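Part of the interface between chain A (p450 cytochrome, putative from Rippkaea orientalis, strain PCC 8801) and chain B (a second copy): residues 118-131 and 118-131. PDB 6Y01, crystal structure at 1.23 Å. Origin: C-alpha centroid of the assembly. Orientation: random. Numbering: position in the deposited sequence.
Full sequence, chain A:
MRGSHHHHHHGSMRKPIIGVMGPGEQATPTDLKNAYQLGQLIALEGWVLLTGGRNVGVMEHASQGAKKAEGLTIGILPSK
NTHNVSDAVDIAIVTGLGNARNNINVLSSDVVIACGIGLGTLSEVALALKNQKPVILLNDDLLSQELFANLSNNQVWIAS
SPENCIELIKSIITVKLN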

# COMPACT_ATOMS: atom_id res chain seq x y z
N GLY A 118 10.59 -14.44 14.07
CA GLY A 118 11.10 -14.57 12.71
C GLY A 118 11.20 -13.17 12.17
O GLY A 118 10.83 -12.19 12.82
N LEU A 119 11.72 -13.03 10.94
CA LEU A 119 11.89 -11.69 10.40
C LEU A 119 10.55 -10.98 10.17
O LEU A 119 10.46 -9.79 10.46
N GLY A 120 9.57 -11.64 9.59
CA GLY A 120 8.29 -10.96 9.36
C GLY A 120 7.65 -10.53 10.69
O GLY A 120 7.17 -9.41 10.81
N THR A 121 7.74 -11.39 11.69
CA THR A 121 7.20 -11.08 13.02
C THR A 121 7.93 -9.88 13.62
O THR A 121 7.32 -9.00 14.21
N LEU A 122 9.27 -9.85 13.49
CA LEU A 122 10.04 -8.71 14.00
C LEU A 122 9.54 -7.43 13.35
O LEU A 122 9.46 -6.38 14.02
N SER A 123 9.33 -7.44 12.03
CA SER A 123 8.87 -6.24 11.31
C SER A 123 7.53 -5.79 11.89
O SER A 123 7.34 -4.61 12.05
N GLU A 124 6.64 -6.73 12.19
CA GLU A 124 5.29 -6.38 12.73
C GLU A 124 5.41 -5.82 14.16
O GLU A 124 4.76 -4.84 14.46
N VAL A 125 6.24 -6.39 14.99
CA VAL A 125 6.47 -5.87 16.34
C VAL A 125 6.97 -4.44 16.25
O VAL A 125 6.52 -3.54 16.94
N ALA A 126 7.98 -4.24 15.38
CA ALA A 126 8.56 -2.92 15.24
C ALA A 126 7.52 -1.90 14.77
O ALA A 126 7.48 -0.78 15.29
N LEU A 127 6.74 -2.27 13.76
CA LEU A 127 5.68 -1.37 13.21
C LEU A 127 4.61 -1.13 14.29
O LEU A 127 4.15 -0.01 14.40
N ALA A 128 4.24 -2.17 15.04
CA ALA A 128 3.23 -1.99 16.11
C ALA A 128 3.74 -0.97 17.10
O ALA A 128 3.01 0.00 17.39
N LEU A 129 5.00 -1.10 17.54
CA LEU A 129 5.53 -0.16 18.55
C LEU A 129 5.65 1.24 17.94
O LEU A 129 5.33 2.22 18.61
N LYS A 130 6.06 1.34 16.70
CA LYS A 130 6.17 2.67 16.06
C LYS A 130 4.78 3.32 15.91
O LYS A 130 4.69 4.55 16.03
N ASN A 131 3.75 2.51 15.66
CA ASN A 131 2.35 2.97 15.47
C ASN A 131 1.67 3.07 16.85
O ASN A 131 0.41 3.24 16.91
N GLY B 118 16.48 2.11 15.27
CA GLY B 118 15.20 2.60 15.79
C GLY B 118 14.14 1.69 15.24
O GLY B 118 14.43 0.76 14.48
N LEU B 119 12.89 1.92 15.64
CA LEU B 119 11.85 0.93 15.31
C LEU B 119 11.56 0.86 13.82
O LEU B 119 11.44 -0.27 13.27
N GLY B 120 11.47 2.01 13.13
CA GLY B 120 11.20 1.96 11.68
C GLY B 120 12.35 1.27 10.97
O GLY B 120 12.14 0.43 10.08
N THR B 121 13.57 1.56 11.38
CA THR B 121 14.76 0.93 10.79
C THR B 121 14.76 -0.57 11.01
O THR B 121 15.06 -1.33 10.09
N LEU B 122 14.37 -1.03 12.20
CA LEU B 122 14.30 -2.46 12.47
C LEU B 122 13.31 -3.11 11.50
O LEU B 122 13.54 -4.23 11.01
N SER B 123 12.16 -2.47 11.27
CA SER B 123 11.16 -3.03 10.34
C SER B 123 11.77 -3.17 8.95
O SER B 123 11.53 -4.17 8.31
N GLU B 124 12.53 -2.16 8.51
CA GLU B 124 13.11 -2.21 7.14
C GLU B 124 14.20 -3.28 7.04
O GLU B 124 14.22 -4.02 6.06
N VAL B 125 15.06 -3.39 8.05
CA VAL B 125 16.07 -4.44 8.08
C VAL B 125 15.42 -5.79 7.99
O VAL B 125 15.80 -6.63 7.22
N ALA B 126 14.37 -5.99 8.83
CA ALA B 126 13.72 -7.29 8.86
C ALA B 126 13.11 -7.61 7.52
O ALA B 126 13.26 -8.77 7.07
N LEU B 127 12.37 -6.65 6.93
CA LEU B 127 11.74 -6.88 5.61
C LEU B 127 12.81 -7.13 4.52
O LEU B 127 12.63 -8.01 3.68
N ALA B 128 13.89 -6.37 4.55
CA ALA B 128 14.96 -6.55 3.55
C ALA B 128 15.52 -7.97 3.68
O ALA B 128 15.63 -8.69 2.65
N LEU B 129 15.84 -8.41 4.91
CA LEU B 129 16.41 -9.74 5.10
C LEU B 129 15.42 -10.82 4.71
O LEU B 129 15.83 -11.84 4.16
N LYS B 130 14.13 -10.62 5.00
CA LYS B 130 13.12 -11.61 4.65
C LYS B 130 13.08 -11.79 3.13
O LYS B 130 12.91 -12.92 2.67
N ASN B 131 13.29 -10.70 2.39
CA ASN B 131 13.34 -10.74 0.90
C ASN B 131 14.71 -11.18 0.37
O ASN B 131 14.83 -11.24 -0.84

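Two copies of one helix, residues 119-130 in each chain, pack almost antiparallel at 160°, with their axes only 8.0 Å apart. So close an approach calls for small residues where the backbones meet, and the register supplies them: A:Ser123 lies level with B:Ser123, their CA atoms 4.1 Å apart, while each Leu119 lies level with the Ala126 of the other chain. The rule repeats on both sides with near twofold regularity, and no direct hydrogen bond crosses between the helices.

Along chain B, B:Gly118 takes the N-cap position and stays out of the contact. B:Leu119 is the first residue to point in, and at 84 Å² it has the largest covered area of its chain. Its m,t rotamer carries CD1 to 3.8 Å from A:Leu129 CB and 3.9 Å from A:Lys130 N, so the branched end lies along the last turn of the opposing helix. Its backbone matters as well: B:Leu119 O sits 3.3 Å from A:Ala126 CB, a methyl set directly against a carbonyl.

B:Gly120 has no side chain, and its bare CA lies 4.1 Å from A:Lys130 CD, so the lysine's aliphatic stem passes over it. Water 2 completes this corner, accepting from both B:Gly120 N and A:Lys130 NZ at 3.0 Å each. A backbone NH in the first turn of a helix has no carbonyl one turn earlier to bind, and here the water serves it. B:Thr121 turns away.

B:Leu122 points toward chain A in the m,t rotamer, its CB 4.1 Å from A:Ala126 CB. The symmetry slips here: A:Leu122 is t,p instead, and reaches B:Ala126 CB with its CD2, also at 4.1 Å.

At the center, B:Ser123 points toward chain A, its CB 3.9 Å from A:Ser123 O. Its chi1 is p, which folds the hydroxyl back to donate to B:Gly120 O at 2.7 Å. That bond, with another elsewhere in the structure, satisfies the hydroxyl, and serine can act as a small packing residue; its OG also lies 3.9 Å from A:Leu127 CD2. B:Glu124 points away and B:Val125 sideways, neither making contact.

B:Ala126 returns to the seam, its CB 3.4 Å from A:Leu119 O and 3.9 Å from A:Ser123 N. A single methyl fills the space beside the opposing backbone. B:Leu127 starts away from chain A, yet its m,t side chain brings CD2 to 3.8 Å from A:Ser123 OG. B:Ala128 is out of reach.

The final turn closes over the first turn of the chain A helix. B:Leu129, also m,t, offers its CB to A:Leu119 CD1 at 3.8 Å. B:Lys130 extends t,t,t before a p turn at chi4; its CD comes 4.0 Å from A:Gly120 CA, and its NZ donates to water 1 at 3.1 Å, which also accepts from A:Gly120 N at 3.0 Å. Small residues thus set the spacing, leucines flank them, and a lysine-water-glycine link finishes each end.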

# COMPACT_ATOMS: atom_id res chain seq x y z
CB LEU A 119 12.69 -11.80 9.10
CG LEU A 119 14.14 -12.25 9.27
CD1 LEU A 119 14.75 -12.64 7.96
CD2 LEU A 119 14.98 -11.14 9.88
CB THR A 121 7.28 -12.31 13.92
OG1 THR A 121 6.59 -13.36 13.26
CG2 THR A 121 6.71 -12.05 15.30
CB LEU A 122 11.54 -8.92 13.72
CG LEU A 122 12.46 -8.03 14.54
CD1 LEU A 122 12.72 -8.70 15.87
CD2 LEU A 122 13.78 -7.80 13.86
CB SER A 123 8.74 -6.42 9.80
OG SER A 123 7.60 -7.21 9.39
CB GLU A 124 4.41 -7.61 12.70
CG GLU A 124 3.94 -7.87 11.32
CD GLU A 124 3.44 -9.26 11.05
OE1 GLU A 124 3.85 -10.20 11.81
OE2 GLU A 124 2.73 -9.39 9.97
CB VAL A 125 7.35 -6.76 17.19
CG1 VAL A 125 7.77 -6.05 18.47
CG2 VAL A 125 6.72 -8.13 17.42
CB ALA A 126 9.78 -2.96 14.34
CB LEU A 127 5.04 -2.01 11.97
CG LEU A 127 5.92 -2.02 10.71
CD1 LEU A 127 5.30 -2.91 9.64
CD2 LEU A 127 6.15 -0.64 10.19
CB ALA A 128 2.93 -3.29 16.75
CB LEU A 129 6.86 -0.66 19.10
CG LEU A 129 6.77 -1.97 19.90
CD1 LEU A 129 8.12 -2.57 20.22
CD2 LEU A 129 5.97 -1.78 21.20
CB LYS A 130 6.84 2.56 14.70
CG LYS A 130 7.09 3.93 14.11
CD LYS A 130 7.90 3.96 12.95
CE LYS A 130 8.02 5.35 12.39
NZ LYS A 130 8.80 6.22 13.29
CB ASN A 131 1.57 2.06 14.53
CG ASN A 131 1.87 2.21 13.05
OD1 ASN A 131 1.83 3.33 12.49
ND2 ASN A 131 2.13 1.09 12.37
CB LEU B 119 10.57 1.30 16.07
CG LEU B 119 10.70 1.16 17.59
CD1 LEU B 119 9.54 1.87 18.29
CD2 LEU B 119 10.76 -0.31 17.99
CB THR B 121 16.01 1.58 11.35
OG1 THR B 121 15.96 2.97 11.10
CG2 THR B 121 17.25 1.04 10.66
CB LEU B 122 13.85 -2.72 13.89
CG LEU B 122 14.82 -2.45 14.99
CD1 LEU B 122 14.16 -2.77 16.31
CD2 LEU B 122 16.08 -3.25 14.88
CB SER B 123 9.84 -2.24 10.32
OG SER B 123 9.96 -1.01 9.59
CB GLU B 124 13.67 -0.83 6.82
CG GLU B 124 12.56 0.13 6.49
CD GLU B 124 12.88 1.59 6.68
OE1 GLU B 124 13.89 1.89 7.41
OE2 GLU B 124 12.07 2.41 6.17
CB VAL B 125 17.00 -4.31 9.29
CG1 VAL B 125 17.90 -5.51 9.40
CG2 VAL B 125 17.83 -3.03 9.21
CB ALA B 126 12.66 -7.28 9.96
CB LEU B 127 10.85 -5.70 5.23
CG LEU B 127 9.58 -5.55 6.09
CD1 LEU B 127 8.91 -4.18 5.89
CD2 LEU B 127 8.66 -6.68 5.77
CB ALA B 128 16.01 -5.51 3.77
CB LEU B 129 16.92 -9.90 6.51
CG LEU B 129 18.13 -9.07 6.91
CD1 LEU B 129 18.34 -9.11 8.42
CD2 LEU B 129 19.34 -9.52 6.16
CB LYS B 130 11.75 -11.13 5.13
CG LYS B 130 10.65 -12.15 4.91
CD LYS B 130 9.36 -11.77 5.56
CE LYS B 130 8.24 -12.57 4.98
NZ LYS B 130 8.37 -13.95 5.45
CB ASN B 131 12.99 -9.37 0.33
CG ASN B 131 11.56 -8.98 0.65
OD1 ASN B 131 10.67 -9.80 0.63
ND2 ASN B 131 11.33 -7.74 1.02
O HOH W 1 9.77 -14.34 8.21
O HOH W 2 11.25 4.80 14.14